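Local coordinates for peptidoglycan-N-acetylmuramic acid deacetylase PdaA (Bacillus subtilis, PDB 1NY1), which removes the acetyl group from N-acetylmuramic acid residues of peptidoglycan, leading to muramic delta-lactam in the spore cortex, and is required for germination, at residues I6-K11 and K23-L28; P18-K23 and A34-N39; N100-H105 and Q117-S122. All coordinates share one frame; numbering follows the deposited sequence.

Interaction 1: residues I6-K11 and K23-L28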
# COMPACT_ATOMS: atom_id res chain seq x y z
N ILE A 6 -17.19 5.42 2.55
CA ILE A 6 -16.79 4.33 3.42
C ILE A 6 -15.30 4.49 3.72
O ILE A 6 -14.50 4.65 2.81
CB ILE A 6 -17.00 2.95 2.73
CG1 ILE A 6 -18.46 2.80 2.29
CG2 ILE A 6 -16.63 1.83 3.69
CD1 ILE A 6 -18.72 1.54 1.49
N ASN A 7 -14.94 4.49 5.00
CA ASN A 7 -13.53 4.62 5.37
C ASN A 7 -13.01 3.23 5.71
O ASN A 7 -13.57 2.54 6.57
CB ASN A 7 -13.35 5.55 6.58
CG ASN A 7 -13.67 7.00 6.27
OD1 ASN A 7 -13.25 7.91 6.98
ND2 ASN A 7 -14.44 7.23 5.21
N TRP A 8 -11.94 2.81 5.04
CA TRP A 8 -11.39 1.49 5.32
C TRP A 8 -10.88 1.42 6.75
O TRP A 8 -9.99 2.17 7.13
CB TRP A 8 -10.26 1.15 4.36
CG TRP A 8 -9.82 -0.26 4.54
CD1 TRP A 8 -8.67 -0.71 5.14
CD2 TRP A 8 -10.60 -1.42 4.24
NE1 TRP A 8 -8.69 -2.08 5.23
CE2 TRP A 8 -9.86 -2.54 4.69
CE3 TRP A 8 -11.85 -1.63 3.64
CZ2 TRP A 8 -10.33 -3.85 4.55
CZ3 TRP A 8 -12.32 -2.93 3.51
CH2 TRP A 8 -11.56 -4.02 3.96
N GLY A 9 -11.47 0.52 7.53
CA GLY A 9 -11.09 0.34 8.92
C GLY A 9 -11.39 -1.09 9.32
O GLY A 9 -12.18 -1.77 8.66
N PHE A 10 -10.78 -1.55 10.40
CA PHE A 10 -10.99 -2.92 10.85
C PHE A 10 -10.36 -3.11 12.22
O PHE A 10 -9.40 -2.41 12.57
CB PHE A 10 -10.33 -3.89 9.86
CG PHE A 10 -8.86 -3.67 9.72
CD1 PHE A 10 -7.96 -4.28 10.59
CD2 PHE A 10 -8.37 -2.76 8.78
CE1 PHE A 10 -6.60 -3.99 10.54
CE2 PHE A 10 -7.01 -2.45 8.73
CZ PHE A 10 -6.12 -3.07 9.60
N LYS A 11 -10.88 -4.06 12.98
CA LYS A 11 -10.33 -4.37 14.29
C LYS A 11 -8.95 -4.92 14.00
O LYS A 11 -8.79 -5.79 13.14
CB LYS A 11 -11.17 -5.43 15.00
CG LYS A 11 -12.61 -5.03 15.22
CD LYS A 11 -12.84 -4.58 16.66
CE LYS A 11 -12.76 -5.75 17.63
NZ LYS A 11 -13.84 -6.77 17.41
N LYS A 23 -18.75 -9.17 7.31
CA LYS A 23 -19.45 -9.69 6.14
C LYS A 23 -19.84 -8.63 5.11
O LYS A 23 -19.67 -8.84 3.91
CB LYS A 23 -20.70 -10.47 6.56
CG LYS A 23 -21.01 -10.39 8.05
CD LYS A 23 -20.01 -11.18 8.87
CE LYS A 23 -20.03 -10.75 10.32
NZ LYS A 23 -19.62 -9.32 10.46
N GLN A 24 -20.36 -7.50 5.57
CA GLN A 24 -20.76 -6.43 4.66
C GLN A 24 -19.59 -5.92 3.83
O GLN A 24 -19.71 -5.77 2.61
CB GLN A 24 -21.40 -5.28 5.43
CG GLN A 24 -22.87 -5.50 5.78
CD GLN A 24 -23.53 -4.26 6.36
OE1 GLN A 24 -23.45 -3.17 5.79
NE2 GLN A 24 -24.19 -4.42 7.51
N LEU A 25 -18.48 -5.63 4.49
CA LEU A 25 -17.30 -5.14 3.79
C LEU A 25 -16.65 -6.23 2.94
O LEU A 25 -16.19 -5.96 1.83
CB LEU A 25 -16.27 -4.58 4.78
CG LEU A 25 -16.51 -3.14 5.21
CD1 LEU A 25 -15.49 -2.72 6.25
CD2 LEU A 25 -16.43 -2.23 3.98
N ASN A 26 -16.62 -7.45 3.45
CA ASN A 26 -16.03 -8.54 2.69
C ASN A 26 -16.80 -8.76 1.39
O ASN A 26 -16.20 -8.98 0.34
CB ASN A 26 -16.00 -9.83 3.50
CG ASN A 26 -15.00 -9.78 4.63
OD1 ASN A 26 -13.99 -9.07 4.56
ND2 ASN A 26 -15.26 -10.55 5.68
N SER A 27 -18.12 -8.68 1.46
CA SER A 27 -18.95 -8.88 0.27
C SER A 27 -18.75 -7.76 -0.75
O SER A 27 -18.65 -8.02 -1.94
CB SER A 27 -20.43 -8.95 0.66
OG SER A 27 -20.71 -10.13 1.41
N LEU A 28 -18.70 -6.52 -0.27
CA LEU A 28 -18.52 -5.38 -1.14
C LEU A 28 -17.22 -5.43 -1.92
O LEU A 28 -17.21 -5.33 -3.15
CB LEU A 28 -18.57 -4.08 -0.34
CG LEU A 28 -19.44 -2.95 -0.91
CD1 LEU A 28 -18.97 -1.63 -0.32
CD2 LEU A 28 -19.34 -2.91 -2.43
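Leu25 is the centre of this contact: its two methyls reach from the first turn of helix 23-31 between Ile6 and Trp8. Both CD1 and CD2 of Leu25 lie 4.2 Å from CZ3 on the six-membered ring of Trp8, approaching the indole obliquely, and CD2 also meets CG2 of Ile6 tip to tip at 4.1 Å. One helical turn later the CD1 methyls of Leu28 and Ile6 meet end on at 3.7 Å. Branched aliphatic chains suit Ile6 and Leu25, because each can serve two neighbours at once. In Ile6, CG1 lies anti to the carbonyl carbon (chi1 -56°), so CG2 and the CG1-CD1 arm separate to serve Leu25 and Leu28. No hydrogen bond joins the segments; the contact is wholly apolar apart from the carbonyl O of Gly9 brushing Leu25.

Further out, the indole is fixed from other directions. Trp8 NE1 donates to the carbonyl O of Trp164, and the ring stacks on Phe163 and meets Trp164 edge-to-face, so a large aromatic with one N-H fits a buried place among aromatics. Ile6 pairs through its backbone with Phe146. The arrangement is a helix packed by its leucines, three residues apart, against the end of the short antiparallel pair 6-7/145-146 and the loop after it, at the surface of this NodB-type deacetylase.

Interaction 2: residues P18-K23 and A34-N39; sequences PPDAGK and AFYLGN
Pro18 opens the contact with its ring, CB lying 4.2 Å from CD1 of Leu37. Pro19 follows with the same leucine: its carbonyl O is 3.7 Å from Leu37 CD1, and its ring CD comes up more loosely to Leu37 CD2. Two prolines in succession suit an extended loop, since their closed rings restrict the backbone and present carbon to a leucine. The Pro19 carbonyl also sits at the edge of the Tyr36 ring, near its plane.

Asp20 directs its CB away from the other segment, with CG anti to the backbone N, yet its carboxylate still crosses the Tyr36 ring obliquely, the two planes 80° apart. It closes an Asx turn: OD1, met from above the carboxylate plane, accepts from Gly22 N at 2.6 Å, while OD2 is bonded to Asn26 ND2. Ala21 carries the polar link. Its N-H points almost straight (176°) at Tyr36 OH, 3.0 Å away, and its small CB rests 4.0 Å from Tyr36 CZ. Tyr36 CG takes the crowded position between backbone N and carbonyl carbon, which sends the ring across to this loop. A tyrosine suits the place because its ring packs while its hydroxyl takes the Ala21 N-H and also bonds Asn26 OD1. A phenylalanine here would lose both bonds and would probably loosen the loop ahead of the helix. Gly22, at the N-cap position, has a phi of 99°, where a CB would jam against the preceding carbonyl O.

These two loops lie just before and just after helix 23-31. Tyr36 packs on Ile29 of that helix and on Phe163, Leu37 on Ser165 and His191, while the adjacent Phe35 reaches helix 226-234 and strand 160-161.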
# COMPACT_ATOMS: atom_id res chain seq x y z
N PRO A 18 -5.33 -13.37 11.28
CA PRO A 18 -5.79 -12.39 10.30
C PRO A 18 -7.05 -11.68 10.79
O PRO A 18 -7.96 -12.32 11.32
CB PRO A 18 -6.07 -13.25 9.07
CG PRO A 18 -5.06 -14.36 9.20
CD PRO A 18 -5.15 -14.70 10.67
N PRO A 19 -7.10 -10.35 10.64
CA PRO A 19 -8.28 -9.60 11.08
C PRO A 19 -9.38 -9.78 10.04
O PRO A 19 -9.13 -10.29 8.95
CB PRO A 19 -7.76 -8.17 11.15
CG PRO A 19 -6.78 -8.13 10.02
CD PRO A 19 -6.04 -9.44 10.19
N ASP A 20 -10.60 -9.37 10.38
CA ASP A 20 -11.72 -9.48 9.45
C ASP A 20 -12.55 -8.20 9.48
O ASP A 20 -12.95 -7.74 10.55
CB ASP A 20 -12.60 -10.68 9.80
CG ASP A 20 -13.72 -10.90 8.80
OD1 ASP A 20 -14.76 -10.21 8.90
OD2 ASP A 20 -13.56 -11.74 7.90
N ALA A 21 -12.81 -7.64 8.31
CA ALA A 21 -13.57 -6.39 8.20
C ALA A 21 -15.08 -6.58 8.28
O ALA A 21 -15.83 -5.60 8.21
CB ALA A 21 -13.20 -5.68 6.90
N GLY A 22 -15.53 -7.82 8.43
CA GLY A 22 -16.96 -8.07 8.52
C GLY A 22 -17.58 -8.54 7.22
O GLY A 22 -17.02 -8.33 6.15
N LYS A 23 -18.75 -9.17 7.31
CA LYS A 23 -19.45 -9.69 6.14
C LYS A 23 -19.84 -8.63 5.11
O LYS A 23 -19.67 -8.84 3.91
CB LYS A 23 -20.70 -10.47 6.56
CG LYS A 23 -21.01 -10.39 8.05
CD LYS A 23 -20.01 -11.18 8.87
CE LYS A 23 -20.03 -10.75 10.32
NZ LYS A 23 -19.62 -9.32 10.46
N ALA A 34 -11.58 -6.24 -4.93
CA ALA A 34 -10.67 -5.53 -4.03
C ALA A 34 -10.30 -6.48 -2.90
O ALA A 34 -11.04 -7.41 -2.60
CB ALA A 34 -11.34 -4.28 -3.48
N PHE A 35 -9.15 -6.26 -2.26
CA PHE A 35 -8.74 -7.14 -1.16
C PHE A 35 -7.91 -6.41 -0.13
O PHE A 35 -7.41 -5.31 -0.38
CB PHE A 35 -7.97 -8.34 -1.70
CG PHE A 35 -6.78 -7.97 -2.54
CD1 PHE A 35 -5.57 -7.63 -1.96
CD2 PHE A 35 -6.89 -7.92 -3.93
CE1 PHE A 35 -4.48 -7.24 -2.73
CE2 PHE A 35 -5.81 -7.53 -4.72
CZ PHE A 35 -4.60 -7.19 -4.12
N TYR A 36 -7.76 -7.01 1.05
CA TYR A 36 -6.96 -6.42 2.11
C TYR A 36 -6.03 -7.45 2.72
O TYR A 36 -5.23 -7.14 3.60
CB TYR A 36 -7.85 -5.81 3.19
CG TYR A 36 -8.83 -6.75 3.86
CD1 TYR A 36 -10.06 -7.03 3.26
CD2 TYR A 36 -8.58 -7.27 5.12
CE1 TYR A 36 -11.02 -7.81 3.91
CE2 TYR A 36 -9.53 -8.05 5.79
CZ TYR A 36 -10.75 -8.30 5.18
OH TYR A 36 -11.70 -9.02 5.85
N LEU A 37 -6.13 -8.68 2.24
CA LEU A 37 -5.30 -9.78 2.70
C LEU A 37 -4.83 -10.61 1.51
O LEU A 37 -5.48 -10.63 0.46
CB LEU A 37 -6.07 -10.69 3.65
CG LEU A 37 -6.35 -10.19 5.07
CD1 LEU A 37 -7.44 -11.04 5.71
CD2 LEU A 37 -5.08 -10.24 5.90
N GLY A 38 -3.70 -11.29 1.69
CA GLY A 38 -3.15 -12.15 0.66
C GLY A 38 -3.48 -13.58 1.06
O GLY A 38 -4.57 -13.84 1.57
N ASN A 39 -2.54 -14.50 0.85
CA ASN A 39 -2.77 -15.90 1.19
C ASN A 39 -2.57 -16.15 2.69
O ASN A 39 -1.44 -16.24 3.17
CB ASN A 39 -1.81 -16.80 0.40
CG ASN A 39 -2.15 -18.28 0.52
OD1 ASN A 39 -2.96 -18.68 1.36
ND2 ASN A 39 -1.53 -19.10 -0.32

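Interaction 3: residues N100-H105 and Q117-S122; sequences NHSFHH and QDELDS
Glu119 holds the tight part of the contact, gripping the turn after strand 97-100 with both its carboxylate and its backbone. Its chain bends at chi2 (-64°), which brings the carboxylate back over residues 103-104. There OE1 takes the backbone N-H of His104 at 2.8 Å, nearly straight, and OE2 takes ND1 of the same residue at 2.7 Å, close to the imidazole plane. Both oxygens use their syn lone pairs, although ring and carboxylate planes are 57° apart. A carboxylate suits the place because its paired acceptors match two N-H groups on one residue; its charge would probably favour a protonated histidine. The backbone O of Glu119 also accepts from Phe103 N at 2.9 Å. Equally close, Ser122 OG lies 3.1 Å from both CB and CD2 of Phe103. It sits in the crowded position between N and carbonyl carbon, tied back to Asp118 O, and so small a residue lets the ring come near.

The start of the loop is fixed by Asn100: ND2 donates to Leu120 O at 2.8 Å, and OD1 accepts from Ser102 N at 2.7 Å, forming an Asx turn. Leu120 CD2 fills in beside that OD1.

Toward solvent the contact loosens. His104 is exposed, with Phe103 CD1 over one ring face, and Asp118 OD2 stays 5.9 Å from His104 ND1, not in contact.

The CB atoms of His101 and His105 are directed away from the helix. These are the two histidines of the His-Ser-x-x-His metal-binding motif of NodB-type (CE4) deacetylases, on a loop that helix 113-131 holds from behind.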
# COMPACT_ATOMS: atom_id res chain seq x y z
N ASN A 100 -0.97 3.41 -7.64
CA ASN A 100 -1.56 4.72 -7.81
C ASN A 100 -2.30 5.24 -6.57
O ASN A 100 -3.21 4.57 -6.06
CB ASN A 100 -2.54 4.67 -8.99
CG ASN A 100 -2.77 6.03 -9.62
OD1 ASN A 100 -2.98 7.02 -8.93
ND2 ASN A 100 -2.73 6.07 -10.95
N HIS A 101 -1.90 6.41 -6.08
CA HIS A 101 -2.56 7.00 -4.92
C HIS A 101 -3.28 8.29 -5.34
O HIS A 101 -3.58 9.15 -4.50
CB HIS A 101 -1.53 7.31 -3.82
CG HIS A 101 -2.10 7.26 -2.44
ND1 HIS A 101 -1.42 7.70 -1.33
CD2 HIS A 101 -3.29 6.79 -1.98
CE1 HIS A 101 -2.16 7.52 -0.25
NE2 HIS A 101 -3.30 6.97 -0.62
N SER A 102 -3.56 8.39 -6.63
CA SER A 102 -4.24 9.53 -7.25
C SER A 102 -3.33 10.74 -7.31
O SER A 102 -2.43 10.89 -6.48
CB SER A 102 -5.53 9.89 -6.51
OG SER A 102 -5.29 10.87 -5.51
N PHE A 103 -3.56 11.60 -8.29
CA PHE A 103 -2.72 12.77 -8.46
C PHE A 103 -2.82 13.80 -7.34
O PHE A 103 -1.80 14.19 -6.77
CB PHE A 103 -3.01 13.43 -9.80
CG PHE A 103 -1.89 14.29 -10.28
CD1 PHE A 103 -1.73 15.59 -9.82
CD2 PHE A 103 -0.93 13.77 -11.15
CE1 PHE A 103 -0.64 16.36 -10.21
CE2 PHE A 103 0.16 14.52 -11.55
CZ PHE A 103 0.31 15.82 -11.08
N HIS A 104 -4.03 14.25 -7.04
CA HIS A 104 -4.23 15.26 -6.00
C HIS A 104 -4.69 14.68 -4.67
O HIS A 104 -5.01 15.43 -3.74
CB HIS A 104 -5.24 16.30 -6.48
CG HIS A 104 -4.81 17.04 -7.70
ND1 HIS A 104 -5.34 16.78 -8.95
CD2 HIS A 104 -3.90 18.02 -7.88
CE1 HIS A 104 -4.76 17.57 -9.84
NE2 HIS A 104 -3.88 18.34 -9.21
N HIS A 105 -4.71 13.36 -4.57
CA HIS A 105 -5.12 12.67 -3.35
C HIS A 105 -6.45 13.21 -2.81
O HIS A 105 -6.58 13.49 -1.61
CB HIS A 105 -4.00 12.81 -2.30
CG HIS A 105 -4.12 11.86 -1.15
ND1 HIS A 105 -4.78 12.17 0.02
CD2 HIS A 105 -3.67 10.59 -1.00
CE1 HIS A 105 -4.73 11.14 0.84
NE2 HIS A 105 -4.06 10.17 0.25
N GLN A 117 -10.90 9.33 -13.81
CA GLN A 117 -10.02 8.84 -14.86
C GLN A 117 -8.77 9.71 -14.97
O GLN A 117 -7.66 9.19 -15.13
CB GLN A 117 -10.75 8.83 -16.21
CG GLN A 117 -9.87 8.38 -17.37
CD GLN A 117 -10.59 8.43 -18.71
OE1 GLN A 117 -11.10 9.47 -19.12
NE2 GLN A 117 -10.63 7.29 -19.40
N ASP A 118 -8.95 11.02 -14.90
CA ASP A 118 -7.84 11.96 -14.99
C ASP A 118 -6.94 11.90 -13.76
O ASP A 118 -5.71 11.94 -13.87
CB ASP A 118 -8.37 13.39 -15.14
CG ASP A 118 -7.25 14.40 -15.28
OD1 ASP A 118 -6.59 14.42 -16.34
OD2 ASP A 118 -7.02 15.18 -14.33
N GLU A 119 -7.56 11.80 -12.58
CA GLU A 119 -6.82 11.73 -11.33
C GLU A 119 -5.87 10.54 -11.32
O GLU A 119 -4.77 10.63 -10.79
CB GLU A 119 -7.78 11.60 -10.15
CG GLU A 119 -8.34 12.92 -9.60
CD GLU A 119 -7.26 13.82 -9.03
OE1 GLU A 119 -6.31 13.30 -8.40
OE2 GLU A 119 -7.37 15.05 -9.19
N LEU A 120 -6.30 9.43 -11.91
CA LEU A 120 -5.47 8.23 -11.93
C LEU A 120 -4.50 8.19 -13.11
O LEU A 120 -3.32 7.92 -12.93
CB LEU A 120 -6.35 6.98 -11.94
CG LEU A 120 -7.35 6.87 -10.78
CD1 LEU A 120 -8.07 5.53 -10.85
CD2 LEU A 120 -6.62 7.01 -9.46
N ASP A 121 -4.99 8.48 -14.32
CA ASP A 121 -4.12 8.44 -15.48
C ASP A 121 -2.95 9.40 -15.36
O ASP A 121 -1.84 9.08 -15.78
CB ASP A 121 -4.88 8.75 -16.76
CG ASP A 121 -3.96 8.76 -17.97
OD1 ASP A 121 -3.40 7.70 -18.30
OD2 ASP A 121 -3.79 9.84 -18.59
N SER A 122 -3.21 10.58 -14.80
CA SER A 122 -2.16 11.58 -14.65
C SER A 122 -0.95 11.05 -13.88
O SER A 122 0.19 11.40 -14.19
CB SER A 122 -2.72 12.85 -13.99
OG SER A 122 -3.31 12.57 -12.73

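How the interactions relate
Interactions 1 and 2 form one continuous patch, their centres 9 Å apart, and share Lys23; along the chain their segments alternate. Asn26, on the helix of interaction 1, ties both segments of interaction 2 to it, through Tyr36 and Asp20. Trp8 CZ2 also packs 3.3 Å from Tyr36 CG. Interaction 3 is separate, about 23 Å from interaction 1 and 25 Å from interaction 2 between centres, and carries the metal ligands; the His105 side chain is about 6 Å from that of Asp50, the probable proton acceptor, and about 8 Å from that of His199, the probable proton donor. From interaction 1, the Trp8 side chain is about 10 Å from those of His101 and Asp50; interaction 2 lies away from these sites.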